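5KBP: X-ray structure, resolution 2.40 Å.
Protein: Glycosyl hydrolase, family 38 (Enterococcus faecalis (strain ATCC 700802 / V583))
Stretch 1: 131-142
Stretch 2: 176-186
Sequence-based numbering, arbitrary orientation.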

# COMPACT_ATOMS: atom_id res chain seq x y z
N GLY A 131 27.42 6.04 -3.69
CA GLY A 131 27.91 7.09 -4.56
C GLY A 131 27.27 8.43 -4.26
O GLY A 131 26.07 8.51 -3.99
N ASN A 132 28.07 9.49 -4.29
CA ASN A 132 27.60 10.83 -3.94
C ASN A 132 27.65 11.74 -5.16
O ASN A 132 28.63 11.74 -5.91
CB ASN A 132 28.43 11.42 -2.80
CG ASN A 132 28.15 10.75 -1.47
OD1 ASN A 132 27.26 11.18 -0.73
ND2 ASN A 132 28.89 9.70 -1.16
N MET A 133 26.58 12.51 -5.35
CA MET A 133 26.46 13.40 -6.49
C MET A 133 27.56 14.46 -6.47
O MET A 133 28.03 14.88 -5.41
CB MET A 133 25.09 14.07 -6.50
CG MET A 133 24.80 14.84 -5.22
SD MET A 133 23.17 15.59 -5.15
CE MET A 133 22.12 14.14 -5.09
N GLY A 134 27.97 14.89 -7.67
CA GLY A 134 29.03 15.88 -7.77
C GLY A 134 28.65 17.24 -7.22
O GLY A 134 29.51 17.98 -6.73
N GLN A 135 27.37 17.60 -7.30
CA GLN A 135 26.90 18.90 -6.84
C GLN A 135 26.61 18.95 -5.34
O GLN A 135 25.97 19.91 -4.89
CB GLN A 135 25.64 19.31 -7.62
CG GLN A 135 25.90 19.79 -9.04
CD GLN A 135 26.37 21.23 -9.10
OE1 GLN A 135 26.93 21.76 -8.15
NE2 GLN A 135 26.13 21.88 -10.24
N THR A 136 27.08 17.97 -4.57
CA THR A 136 26.82 17.98 -3.13
C THR A 136 27.32 19.24 -2.44
O THR A 136 26.56 19.81 -1.64
CB THR A 136 27.44 16.73 -2.49
OG1 THR A 136 26.97 15.55 -3.16
CG2 THR A 136 27.05 16.65 -1.02
N PRO A 137 28.54 19.74 -2.68
CA PRO A 137 28.97 20.95 -1.96
C PRO A 137 28.08 22.15 -2.20
O PRO A 137 27.74 22.86 -1.25
CB PRO A 137 30.39 21.19 -2.50
CG PRO A 137 30.85 19.86 -2.95
CD PRO A 137 29.63 19.19 -3.51
N GLN A 138 27.68 22.40 -3.45
CA GLN A 138 26.80 23.54 -3.72
C GLN A 138 25.43 23.34 -3.10
O GLN A 138 24.84 24.29 -2.57
CB GLN A 138 26.69 23.78 -5.23
CG GLN A 138 25.89 25.03 -5.58
CD GLN A 138 25.68 25.20 -7.07
OE1 GLN A 138 25.33 26.28 -7.53
NE2 GLN A 138 25.90 24.13 -7.83
N MET A 139 24.90 22.12 -3.15
CA MET A 139 23.58 21.86 -2.58
C MET A 139 23.61 21.94 -1.06
O MET A 139 22.64 22.40 -0.45
CB MET A 139 23.06 20.50 -3.05
CG MET A 139 22.83 20.41 -4.55
SD MET A 139 22.05 18.87 -5.06
CE MET A 139 20.49 18.98 -4.18
N MET A 140 24.70 21.51 -0.44
CA MET A 140 24.85 21.69 1.00
C MET A 140 24.92 23.17 1.36
O MET A 140 24.24 23.63 2.28
CB MET A 140 26.10 20.96 1.51
CG MET A 140 26.06 19.45 1.39
SD MET A 140 24.58 18.72 2.10
CE MET A 140 23.90 17.92 0.66
N GLN A 141 25.73 23.92 0.62
CA GLN A 141 25.88 25.35 0.90
C GLN A 141 24.58 26.10 0.65
O GLN A 141 24.24 27.03 1.39
CB GLN A 141 27.00 25.93 0.04
CG GLN A 141 27.91 26.90 0.79
CD GLN A 141 28.69 26.23 1.90
OE1 GLN A 141 28.23 26.16 3.04
NE2 GLN A 141 29.87 25.73 1.57
N LEU A 142 23.83 25.70 -0.38
CA LEU A 142 22.53 26.31 -0.66
C LEU A 142 21.46 25.89 0.33
O LEU A 142 20.31 26.32 0.18
CB LEU A 142 22.08 25.98 -2.08
CG LEU A 142 22.78 26.70 -3.23
CD1 LEU A 142 22.21 26.27 -4.57
CD2 LEU A 142 22.66 28.21 -3.06
N TRP A 176 38.62 18.44 2.10
CA TRP A 176 37.80 19.44 1.44
C TRP A 176 37.09 18.81 0.25
O TRP A 176 37.69 18.04 -0.50
CB TRP A 176 38.64 20.63 0.98
CG TRP A 176 39.30 21.37 2.10
CD1 TRP A 176 40.64 21.46 2.35
CD2 TRP A 176 38.64 22.10 3.14
NE1 TRP A 176 40.85 22.22 3.48
CE2 TRP A 176 39.65 22.63 3.98
CE3 TRP A 176 37.30 22.38 3.44
CZ2 TRP A 176 39.35 23.40 5.10
CZ3 TRP A 176 37.02 23.15 4.56
CH2 TRP A 176 38.04 23.65 5.37
N TRP A 177 35.82 19.14 0.09
CA TRP A 177 35.01 18.63 -1.02
C TRP A 177 34.58 19.81 -1.87
O TRP A 177 33.76 20.63 -1.43
CB TRP A 177 33.81 17.84 -0.50
CG TRP A 177 33.17 16.98 -1.55
CD1 TRP A 177 33.56 16.86 -2.85
CD2 TRP A 177 32.04 16.13 -1.39
NE1 TRP A 177 32.74 15.98 -3.51
CE2 TRP A 177 31.79 15.52 -2.63
CE3 TRP A 177 31.20 15.82 -0.31
CZ2 TRP A 177 30.75 14.62 -2.83
CZ3 TRP A 177 30.17 14.93 -0.51
CH2 TRP A 177 29.95 14.34 -1.76
N GLU A 178 35.12 19.90 -3.08
CA GLU A 178 34.84 20.99 -4.00
C GLU A 178 33.98 20.47 -5.14
O GLU A 178 34.33 19.47 -5.78
CB GLU A 178 36.13 21.60 -4.53
CG GLU A 178 35.93 22.75 -5.51
CD GLU A 178 37.24 23.40 -5.91
OE1 GLU A 178 38.23 23.27 -5.16
OE2 GLU A 178 37.28 24.05 -6.98
N GLY A 179 32.86 21.14 -5.40
CA GLY A 179 31.98 20.76 -6.48
C GLY A 179 32.42 21.34 -7.80
O GLY A 179 33.43 22.04 -7.92
N PRO A 180 31.64 21.03 -8.85
CA PRO A 180 31.98 21.56 -10.18
C PRO A 180 31.86 23.07 -10.29
O PRO A 180 32.51 23.66 -11.16
CB PRO A 180 30.97 20.85 -11.10
CG PRO A 180 29.82 20.51 -10.21
CD PRO A 180 30.43 20.20 -8.87
N ASP A 181 31.06 23.71 -9.44
CA ASP A 181 30.96 25.16 -9.41
C ASP A 181 31.99 25.80 -8.48
O ASP A 181 31.84 26.98 -8.13
CB ASP A 181 29.56 25.59 -8.98
CG ASP A 181 29.28 25.29 -7.52
OD1 ASP A 181 29.69 24.21 -7.05
OD2 ASP A 181 28.67 26.14 -6.85
N GLN A 182 33.01 25.05 -8.07
CA GLN A 182 34.08 25.47 -7.16
C GLN A 182 33.58 25.76 -5.75
O GLN A 182 34.35 26.27 -4.93
CB GLN A 182 34.84 26.69 -7.70
CG GLN A 182 35.50 26.45 -9.05
CD GLN A 182 36.52 27.51 -9.40
OE1 GLN A 182 36.53 28.04 -10.52
NE2 GLN A 182 37.39 27.84 -8.45
N THR A 183 32.32 25.45 -5.44
CA THR A 183 31.86 25.51 -4.06
C THR A 183 32.53 24.42 -3.25
O THR A 183 32.63 23.27 -3.68
CB THR A 183 30.34 25.37 -4.00
OG1 THR A 183 29.72 26.41 -4.76
CG2 THR A 183 29.85 25.46 -2.55
N LYS A 184 33.00 24.79 -2.06
CA LYS A 184 33.84 23.91 -1.25
C LYS A 184 33.25 23.78 0.15
O LYS A 184 32.94 24.79 0.80
CB LYS A 184 35.27 24.46 -1.19
CG LYS A 184 36.07 24.08 0.04
CD LYS A 184 37.52 24.54 -0.12
CE LYS A 184 38.14 24.92 1.21
NZ LYS A 184 37.48 26.11 1.82
N ILE A 185 33.08 22.54 0.60
CA ILE A 185 32.58 22.23 1.93
C ILE A 185 33.61 21.36 2.65
O ILE A 185 34.56 20.86 2.05
CB ILE A 185 31.21 21.54 1.90
CG1 ILE A 185 31.31 20.18 1.22
CG2 ILE A 185 30.18 22.41 1.20
CD1 ILE A 185 30.07 19.32 1.35
N PHE A 186 33.40 21.19 3.95
CA PHE A 186 34.25 20.33 4.76
C PHE A 186 33.71 18.90 4.71
O PHE A 186 32.52 18.67 4.97
CB PHE A 186 34.31 20.82 6.21
CG PHE A 186 35.06 19.89 7.13
CD1 PHE A 186 36.43 19.79 7.05
CD2 PHE A 186 34.38 19.13 8.06
CE1 PHE A 186 37.13 18.94 7.89
CE2 PHE A 186 35.07 18.27 8.91
CZ PHE A 186 36.45 18.18 8.82

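Pro137, in the first turn of helix 136-141, lies at the centre of the contact between this helix and the hairpin formed by strands 176-178 and 184-186. Its ring lies over one face of the Trp177 indole, with CG 4.0 Å from the centroid of the five-membered ring and only 13° off the ring normal, a CH-pi contact. The same CG is 3.4 Å from both Trp177 O and Gly179 N, while Pro137 CB is 3.3 Å from Thr183 O and 3.9 Å from Ile185 CG2. Proline suits this place: early in a helix its missing amide hydrogen costs no helical hydrogen bond, and its compact ring can lie directly against the hairpin backbone. That backbone needs nothing from the helix, because its polar atoms here are paired within the hairpin: Ile185 N donates to Trp177 O (2.9 Å) and Gly179 N to Thr183 O (2.7 Å).

Trp177 and Ile185 both point toward the helix and are both buried. The six-membered ring of Trp177 extends under Thr136, whose CB is 4.0 Å from its centroid and over the face, and Asn132 CB meets the ring edge, 3.5 Å from Trp177 CH2. Thr136 OG1, 3.5 Å from Trp177 CH2, also touches the ring while donating to Met133 O at 2.6 Å within the type I turn from Met133 to Thr136. On the other strand, Ile185 uses its branched side chain to reach two parts of the helix: CG2 lies 3.5 Å from Pro137 O, and CD1 lies 4.0 Å from Met140 CG. Met140 starts toward the hairpin, but the end of its side chain leads away.

Beyond this centre the chain of each stretch turns close to the other. Gly134 O is 3.7 Å from Gly179 CA and 3.2 Å from Pro180 CD. A CB on Gly179 would point toward the helix, 3.5 Å from Pro137 CD, and would clash with Pro180 CD at 2.9 Å; glycine therefore lets the chain enter the type I turn from Gly179 to Gln182 close beside the helix. Pro180 packs its CG 3.7 Å from Gln135 CD at the N-cap position.

The polar edge is organised within each stretch, and no hydrogen bond crosses between them. Gln138 NE2 donates to Gln135 OE1 (2.6 Å), tying together two side chains that leave the backbone sideways to the hairpin and lie beside its turn. Across from them, Asp181 OD2 accepts a very short bond from Thr183 OG1 (2.4 Å), and OD1 accepts a weak one from Thr183 N (3.3 Å). Gln138 CD approaches Asp181 OD2 to 3.1 Å, but Gln138 OE1, 3.4 Å from that oxygen, is another acceptor and finds its partner elsewhere in the structure. Thr183 turns its methyl to the helix, with CG2 3.8 Å from Gln138 CA and 3.9 Å from Gln141 CB. At the partly exposed margin, Gln141 NE2 lies 3.4 Å from Ile185 CG2. The two stretches, burying 632 Å² in total, are thus joined by packing.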